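Local coordinates for protein UL144 (Macacine herpesvirus 1, PDB 6NYP) that probably acts as a viral mimic of the herpesvirus entry mediator, a TNF-receptor-family protein, binding an inhibitory lymphocyte receptor through its cysteine-rich region, at residues L10-R23 and Q27-C39. Sequence-based numbering, arbitrary orientation.
Sequences LGDQCCPPCKQGYR and QCTQYTSTTCTLC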
ATOM      1  N   LEU F  10      -6.972  -7.928  -9.685  1.00 82.73           N
ATOM      2  CA  LEU F  10      -8.195  -7.928  -8.838  1.00 89.27           C
ATOM      3  C   LEU F  10      -9.420  -8.298  -9.687  1.00 95.76           C
ATOM      4  O   LEU F  10      -9.943  -9.416  -9.487  1.00109.63           O
ATOM      5  CB  LEU F  10      -8.334  -6.578  -8.129  1.00 88.13           C
ATOM      6  CG  LEU F  10      -7.333  -6.325  -6.995  1.00 81.04           C
ATOM      7  CD1 LEU F  10      -7.722  -5.102  -6.179  1.00 84.36           C
ATOM      8  CD2 LEU F  10      -7.197  -7.532  -6.079  1.00 81.23           C
ATOM      9  N   GLY F  11      -9.843  -7.444 -10.624  1.00 92.68           N
ATOM     10  CA  GLY F  11     -10.797  -7.840 -11.679  1.00 96.64           C
ATOM     11  C   GLY F  11     -10.043  -8.264 -12.928  1.00 98.45           C
ATOM     12  O   GLY F  11      -9.204  -9.183 -12.828  1.00 96.42           O
ATOM     13  N   ASP F  12     -10.271  -7.559 -14.041  1.00100.55           N
ATOM     14  CA  ASP F  12      -9.344  -7.489 -15.204  1.00104.29           C
ATOM     15  C   ASP F  12      -8.457  -6.247 -15.042  1.00102.38           C
ATOM     16  O   ASP F  12      -8.041  -5.666 -16.066  1.00107.86           O
ATOM     17  CB  ASP F  12     -10.123  -7.482 -16.522  1.00110.13           C
ATOM     18  CG  ASP F  12     -11.027  -8.690 -16.713  1.00117.96           C
ATOM     19  OD1 ASP F  12     -10.773  -9.734 -16.070  1.00119.76           O
ATOM     20  OD2 ASP F  12     -11.981  -8.584 -17.513  1.00123.74           O
ATOM     21  N   GLN F  13      -8.160  -5.873 -13.791  1.00 92.95           N
ATOM     22  CA  GLN F  13      -7.470  -4.616 -13.404  1.00 89.14           C
ATOM     23  C   GLN F  13      -6.220  -4.959 -12.582  1.00 87.26           C
ATOM     24  O   GLN F  13      -6.312  -5.826 -11.673  1.00 80.90           O
ATOM     25  CB  GLN F  13      -8.436  -3.727 -12.617  1.00 88.70           C
ATOM     26  CG  GLN F  13      -7.968  -2.294 -12.371  1.00 91.14           C
ATOM     27  CD  GLN F  13      -7.843  -1.454 -13.621  1.00 96.31           C
ATOM     28  OE1 GLN F  13      -8.814  -1.212 -14.337  1.00 97.18           O
ATOM     29  NE2 GLN F  13      -6.644  -0.947 -13.865  1.00 94.29           N
ATOM     30  N   CYS F  14      -5.106  -4.296 -12.903  1.00 83.44           N
ATOM     31  CA  CYS F  14      -3.803  -4.424 -12.205  1.00 81.15           C
ATOM     32  C   CYS F  14      -3.754  -3.400 -11.064  1.00 81.57           C
ATOM     33  O   CYS F  14      -3.861  -2.186 -11.346  1.00 73.95           O
ATOM     34  CB  CYS F  14      -2.650  -4.233 -13.183  1.00 84.05           C
ATOM     35  SG  CYS F  14      -2.455  -5.609 -14.345  1.00 89.02           S
ATOM     36  N   CYS F  15      -3.612  -3.882  -9.823  1.00 77.58           N
ATOM     37  CA  CYS F  15      -3.796  -3.080  -8.587  1.00 73.66           C
ATOM     38  C   CYS F  15      -2.633  -3.279  -7.624  1.00 70.56           C
ATOM     39  O   CYS F  15      -2.001  -4.333  -7.601  1.00 73.04           O
ATOM     40  CB  CYS F  15      -5.101  -3.441  -7.889  1.00 74.16           C
ATOM     41  SG  CYS F  15      -6.561  -3.005  -8.862  1.00 76.76           S
ATOM     42  N   PRO F  16      -2.327  -2.256  -6.797  1.00 68.14           N
ATOM     43  CA  PRO F  16      -1.432  -2.432  -5.655  1.00 68.77           C
ATOM     44  C   PRO F  16      -1.939  -3.531  -4.726  1.00 67.97           C
ATOM     45  O   PRO F  16      -3.139  -3.638  -4.490  1.00 66.90           O
ATOM     46  CB  PRO F  16      -1.478  -1.083  -4.924  1.00 68.23           C
ATOM     47  CG  PRO F  16      -1.933  -0.091  -5.978  1.00 68.29           C
ATOM     48  CD  PRO F  16      -2.814  -0.875  -6.927  1.00 69.08           C
ATOM     49  N   PRO F  17      -1.052  -4.374  -4.160  1.00 70.86           N
ATOM     50  CA  PRO F  17      -1.480  -5.399  -3.214  1.00 71.87           C
ATOM     51  C   PRO F  17      -1.809  -4.795  -1.842  1.00 70.28           C
ATOM     52  O   PRO F  17      -1.553  -3.617  -1.640  1.00 65.54           O
ATOM     53  CB  PRO F  17      -0.268  -6.336  -3.172  1.00 73.26           C
ATOM     54  CG  PRO F  17       0.914  -5.428  -3.427  1.00 75.31           C
ATOM     55  CD  PRO F  17       0.398  -4.391  -4.402  1.00 73.43           C
ATOM     56  N   CYS F  18      -2.365  -5.615  -0.946  1.00 73.18           N
ATOM     57  CA  CYS F  18      -2.563  -5.286   0.490  1.00 75.34           C
ATOM     58  C   CYS F  18      -1.365  -5.800   1.297  1.00 74.83           C
ATOM     59  O   CYS F  18      -0.700  -6.758   0.839  1.00 70.12           O
ATOM     60  CB  CYS F  18      -3.858  -5.903   1.008  1.00 78.11           C
ATOM     61  SG  CYS F  18      -5.361  -5.189   0.287  1.00 79.90           S
ATOM     62  N   LYS F  19      -1.098  -5.194   2.457  1.00 81.54           N
ATOM     63  CA  LYS F  19      -0.084  -5.687   3.431  1.00 83.97           C
ATOM     64  C   LYS F  19      -0.610  -6.974   4.087  1.00 83.67           C
ATOM     65  O   LYS F  19      -1.821  -7.244   3.979  1.00 79.50           O
ATOM     66  CB  LYS F  19       0.260  -4.603   4.457  1.00 87.57           C
ATOM     67  CG  LYS F  19       0.945  -3.370   3.887  1.00 96.49           C
ATOM     68  CD  LYS F  19       1.421  -2.393   4.946  1.00105.30           C
ATOM     69  CE  LYS F  19       2.412  -1.375   4.419  1.00106.59           C
ATOM     70  NZ  LYS F  19       1.781  -0.355   3.545  1.00103.10           N
ATOM     71  N   GLN F  20       0.270  -7.713   4.761  1.00 88.54           N
ATOM     72  CA  GLN F  20       0.095  -9.143   5.144  1.00 91.03           C
ATOM     73  C   GLN F  20      -1.244  -9.401   5.851  1.00 89.41           C
ATOM     74  O   GLN F  20      -1.959 -10.339   5.425  1.00 89.50           O
ATOM     75  CB  GLN F  20       1.270  -9.580   6.019  1.00 95.73           C
ATOM     76  CG  GLN F  20       2.567  -9.721   5.238  1.00 97.53           C
ATOM     77  CD  GLN F  20       3.456 -10.778   5.841  1.00103.67           C
ATOM     78  OE1 GLN F  20       3.790 -10.726   7.023  1.00109.87           O
ATOM     79  NE2 GLN F  20       3.812 -11.758   5.027  1.00103.79           N
ATOM     80  N   GLY F  21      -1.579  -8.621   6.882  1.00 83.76           N
ATOM     81  CA  GLY F  21      -2.743  -8.898   7.750  1.00 84.83           C
ATOM     82  C   GLY F  21      -4.057  -8.359   7.212  1.00 78.01           C
ATOM     83  O   GLY F  21      -5.005  -8.272   7.998  1.00 77.22           O
ATOM     84  N   TYR F  22      -4.125  -8.030   5.921  1.00 74.43           N
ATOM     85  CA  TYR F  22      -5.235  -7.253   5.313  1.00 74.59           C
ATOM     86  C   TYR F  22      -5.824  -8.005   4.114  1.00 74.98           C
ATOM     87  O   TYR F  22      -5.069  -8.703   3.412  1.00 71.60           O
ATOM     88  CB  TYR F  22      -4.727  -5.881   4.876  1.00 71.93           C
ATOM     89  CG  TYR F  22      -4.273  -4.974   5.989  1.00 69.11           C
ATOM     90  CD1 TYR F  22      -3.032  -5.123   6.584  1.00 71.42           C
ATOM     91  CD2 TYR F  22      -5.072  -3.921   6.405  1.00 71.44           C
ATOM     92  CE1 TYR F  22      -2.597  -4.259   7.576  1.00 72.97           C
ATOM     93  CE2 TYR F  22      -4.663  -3.065   7.416  1.00 72.63           C
ATOM     94  CZ  TYR F  22      -3.422  -3.233   8.004  1.00 72.71           C
ATOM     95  OH  TYR F  22      -3.029  -2.386   8.999  1.00 78.94           O
ATOM     96  N   ARG F  23      -7.138  -7.861   3.910  1.00 74.37           N
ATOM     97  CA  ARG F  23      -7.883  -8.352   2.720  1.00 74.86           C
ATOM     98  C   ARG F  23      -8.361  -7.136   1.914  1.00 72.71           C
ATOM     99  O   ARG F  23      -8.553  -6.046   2.534  1.00 68.48           O
ATOM    100  CB  ARG F  23      -9.076  -9.213   3.151  1.00 78.51           C
ATOM    101  CG  ARG F  23     -10.304  -8.392   3.523  1.00 79.12           C
ATOM    102  CD  ARG F  23     -11.148  -8.869   4.679  1.00 79.02           C
ATOM    103  NE  ARG F  23     -12.289  -7.973   4.827  1.00 84.93           N
ATOM    104  CZ  ARG F  23     -13.214  -8.040   5.781  1.00 85.19           C
ATOM    105  NH1 ARG F  23     -13.167  -8.993   6.697  1.00 91.07           N
ATOM    106  NH2 ARG F  23     -14.197  -7.153   5.808  1.00 80.50           N
ATOM    107  N   GLN F  27     -11.706  -2.609  -4.727  1.00 70.51           N
ATOM    108  CA  GLN F  27     -10.828  -2.812  -5.912  1.00 76.26           C
ATOM    109  C   GLN F  27     -10.298  -1.446  -6.357  1.00 73.91           C
ATOM    110  O   GLN F  27     -11.054  -0.457  -6.230  1.00 75.60           O
ATOM    111  CB  GLN F  27     -11.594  -3.457  -7.072  1.00 83.58           C
ATOM    112  CG  GLN F  27     -12.535  -4.592  -6.690  1.00 91.30           C
ATOM    113  CD  GLN F  27     -12.691  -5.590  -7.812  1.00102.07           C
ATOM    114  OE1 GLN F  27     -12.665  -6.799  -7.595  1.00108.52           O
ATOM    115  NE2 GLN F  27     -12.823  -5.087  -9.031  1.00100.74           N
ATOM    116  N   CYS F  28      -9.065  -1.390  -6.867  1.00 72.28           N
ATOM    117  CA  CYS F  28      -8.486  -0.168  -7.478  1.00 74.28           C
ATOM    118  C   CYS F  28      -9.122   0.042  -8.857  1.00 72.74           C
ATOM    119  O   CYS F  28      -9.752  -0.897  -9.368  1.00 78.16           O
ATOM    120  CB  CYS F  28      -6.966  -0.256  -7.585  1.00 73.26           C
ATOM    121  SG  CYS F  28      -6.363  -1.001  -9.128  1.00 68.56           S
ATOM    122  N   THR F  29      -8.979   1.243  -9.416  1.00 70.87           N
ATOM    123  CA  THR F  29      -9.204   1.546 -10.854  1.00 65.19           C
ATOM    124  C   THR F  29      -7.879   2.048 -11.425  1.00 63.17           C
ATOM    125  O   THR F  29      -6.893   2.089 -10.671  1.00 62.40           O
ATOM    126  CB  THR F  29     -10.342   2.557 -11.053  1.00 64.69           C
ATOM    127  OG1 THR F  29      -9.891   3.869 -10.705  1.00 58.35           O
ATOM    128  CG2 THR F  29     -11.573   2.203 -10.248  1.00 64.39           C
ATOM    129  N   GLN F  30      -7.858   2.439 -12.694  1.00 62.39           N
ATOM    130  CA  GLN F  30      -6.635   2.963 -13.351  1.00 59.91           C
ATOM    131  C   GLN F  30      -6.164   4.225 -12.622  1.00 57.69           C
ATOM    132  O   GLN F  30      -4.951   4.496 -12.646  1.00 59.29           O
ATOM    133  CB  GLN F  30      -6.921   3.246 -14.822  1.00 64.71           C
ATOM    134  CG  GLN F  30      -5.668   3.537 -15.624  1.00 65.23           C
ATOM    135  CD  GLN F  30      -5.983   3.891 -17.052  1.00 64.74           C
ATOM    136  OE1 GLN F  30      -7.136   3.894 -17.473  1.00 69.22           O
ATOM    137  NE2 GLN F  30      -4.941   4.185 -17.810  1.00 68.56           N
ATOM    138  N   TYR F  31      -7.087   4.968 -12.002  1.00 58.71           N
ATOM    139  CA  TYR F  31      -6.843   6.318 -11.428  1.00 63.79           C
ATOM    140  C   TYR F  31      -6.910   6.312  -9.894  1.00 63.38           C
ATOM    141  O   TYR F  31      -6.581   7.359  -9.312  1.00 63.02           O
ATOM    142  CB  TYR F  31      -7.868   7.310 -11.985  1.00 64.51           C
ATOM    143  CG  TYR F  31      -7.712   7.611 -13.455  1.00 66.20           C
ATOM    144  CD1 TYR F  31      -8.332   6.832 -14.421  1.00 65.21           C
ATOM    145  CD2 TYR F  31      -6.938   8.678 -13.881  1.00 68.04           C
ATOM    146  CE1 TYR F  31      -8.161   7.088 -15.772  1.00 71.14           C
ATOM    147  CE2 TYR F  31      -6.775   8.961 -15.225  1.00 66.90           C
ATOM    148  CZ  TYR F  31      -7.395   8.169 -16.175  1.00 71.22           C
ATOM    149  OH  TYR F  31      -7.235   8.439 -17.504  1.00 75.01           O
ATOM    150  N   THR F  32      -7.328   5.207  -9.265  1.00 63.56           N
ATOM    151  CA  THR F  32      -7.626   5.156  -7.806  1.00 65.07           C
ATOM    152  C   THR F  32      -6.917   3.987  -7.117  1.00 64.23           C
ATOM    153  O   THR F  32      -6.498   3.036  -7.798  1.00 66.81           O
ATOM    154  CB  THR F  32      -9.128   5.037  -7.524  1.00 65.36           C
ATOM    155  OG1 THR F  32      -9.609   3.850  -8.157  1.00 65.80           O
ATOM    156  CG2 THR F  32      -9.893   6.259  -7.982  1.00 64.54           C
ATOM    157  N   SER F  33      -6.836   4.087  -5.792  1.00 64.19           N
ATOM    158  CA  SER F  33      -6.153   3.159  -4.855  1.00 62.93           C
ATOM    159  C   SER F  33      -6.989   1.900  -4.604  1.00 62.71           C
ATOM    160  O   SER F  33      -8.208   1.932  -4.831  1.00 64.95           O
ATOM    161  CB  SER F  33      -5.883   3.884  -3.567  1.00 61.12           C
ATOM    162  OG  SER F  33      -6.903   4.843  -3.325  1.00 59.52           O
ATOM    163  N   THR F  34      -6.330   0.843  -4.132  1.00 60.29           N
ATOM    164  CA  THR F  34      -6.943  -0.363  -3.520  1.00 60.45           C
ATOM    165  C   THR F  34      -7.271  -0.037  -2.060  1.00 60.16           C
ATOM    166  O   THR F  34      -6.451   0.652  -1.435  1.00 64.43           O
ATOM    167  CB  THR F  34      -5.956  -1.537  -3.527  1.00 57.77           C
ATOM    168  OG1 THR F  34      -5.343  -1.653  -4.814  1.00 55.41           O
ATOM    169  CG2 THR F  34      -6.596  -2.850  -3.141  1.00 61.42           C
ATOM    170  N   THR F  35      -8.418  -0.483  -1.549  1.00 63.05           N
ATOM    171  CA  THR F  35      -8.794  -0.367  -0.111  1.00 66.41           C
ATOM    172  C   THR F  35      -8.594  -1.739   0.540  1.00 71.14           C
ATOM    173  O   THR F  35      -9.090  -2.749  -0.025  1.00 69.84           O
ATOM    174  CB  THR F  35     -10.222   0.169   0.062  1.00 68.14           C
ATOM    175  OG1 THR F  35     -10.368   1.350  -0.726  1.00 76.80           O
ATOM    176  CG2 THR F  35     -10.568   0.487   1.496  1.00 67.21           C
ATOM    177  N   CYS F  36      -7.844  -1.780   1.644  1.00 73.82           N
ATOM    178  CA  CYS F  36      -7.540  -3.006   2.430  1.00 74.78           C
ATOM    179  C   CYS F  36      -8.092  -2.844   3.846  1.00 74.00           C
ATOM    180  O   CYS F  36      -8.065  -1.708   4.355  1.00 75.00           O
ATOM    181  CB  CYS F  36      -6.041  -3.256   2.491  1.00 77.77           C
ATOM    182  SG  CYS F  36      -5.280  -3.225   0.852  1.00 80.39           S
ATOM    183  N   THR F  37      -8.598  -3.923   4.443  1.00 71.77           N
ATOM    184  CA  THR F  37      -9.092  -3.932   5.846  1.00 73.15           C
ATOM    185  C   THR F  37      -8.379  -5.050   6.618  1.00 69.08           C
ATOM    186  O   THR F  37      -8.149  -6.128   6.029  1.00 62.64           O
ATOM    187  CB  THR F  37     -10.625  -4.016   5.908  1.00 77.88           C
ATOM    188  OG1 THR F  37     -11.170  -2.966   5.108  1.00 79.34           O
ATOM    189  CG2 THR F  37     -11.165  -3.881   7.315  1.00 81.49           C
ATOM    190  N   LEU F  38      -7.991  -4.747   7.857  1.00 71.88           N
ATOM    191  CA  LEU F  38      -7.355  -5.667   8.837  1.00 76.06           C
ATOM    192  C   LEU F  38      -8.247  -6.890   9.072  1.00 77.37           C
ATOM    193  O   LEU F  38      -9.368  -6.710   9.553  1.00 79.68           O
ATOM    194  CB  LEU F  38      -7.131  -4.878  10.132  1.00 76.71           C
ATOM    195  CG  LEU F  38      -6.187  -5.492  11.167  1.00 75.81           C
ATOM    196  CD1 LEU F  38      -4.811  -5.782  10.580  1.00 71.07           C
ATOM    197  CD2 LEU F  38      -6.071  -4.569  12.375  1.00 71.95           C
ATOM    198  N   CYS F  39      -7.754  -8.087   8.746  1.00 82.90           N
ATOM    199  CA  CYS F  39      -8.316  -9.374   9.243  1.00 89.93           C
ATOM    200  C   CYS F  39      -8.181  -9.396  10.763  1.00 94.49           C
ATOM    201  O   CYS F  39      -7.082  -9.213  11.274  1.00 96.94           O
ATOM    202  CB  CYS F  39      -7.614 -10.585   8.636  1.00 89.84           C
ATOM    203  SG  CYS F  39      -8.222 -11.066   6.998  1.00 92.71           S
TER
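Cys15 and Cys28, and further along Cys18 and Cys36, are joined by two disulfides that stand like rungs between the segments 10-23 and 27-39, a worked example of how a small extracellular module with little apolar core is held by its cystines. SG of Cys28 sits between its own backbone N and carbonyl carbon, a turn that brings it to Cys15 SG and also to within 3.8 Å of Gln13 CG. Between the rungs Thr34 OG1 donates to Pro16 O (3.0 Å), in the carbonyl plane and on a lone pair. Thr34 OG1 also lies 3.4 Å from Pro16 CD, and Thr34 CG2 meets Leu10 CD1 at 3.9 Å.

Beyond the second rung the backbones pair as antiparallel strands. Arg23 and Thr37 exchange two N-H...O bonds of 2.9 Å between N of each and O of the other, and Cys39 N adds a bond to Gly21 O. On the face bearing Tyr22 and Leu38, chi1 of -165° and chi2 of 56° carry Leu38 CD1 over one face of the Tyr22 ring, offset toward its rim, in a CH-pi contact 4.1 Å from the ring centroid. Thr34 to Thr37 also pair with a strand of another protein chain, extending the sheet across the interface. Two cystines tying a loop to the turn and second strand of the following hairpin are consistent with a cysteine-rich domain of the TNF-receptor family.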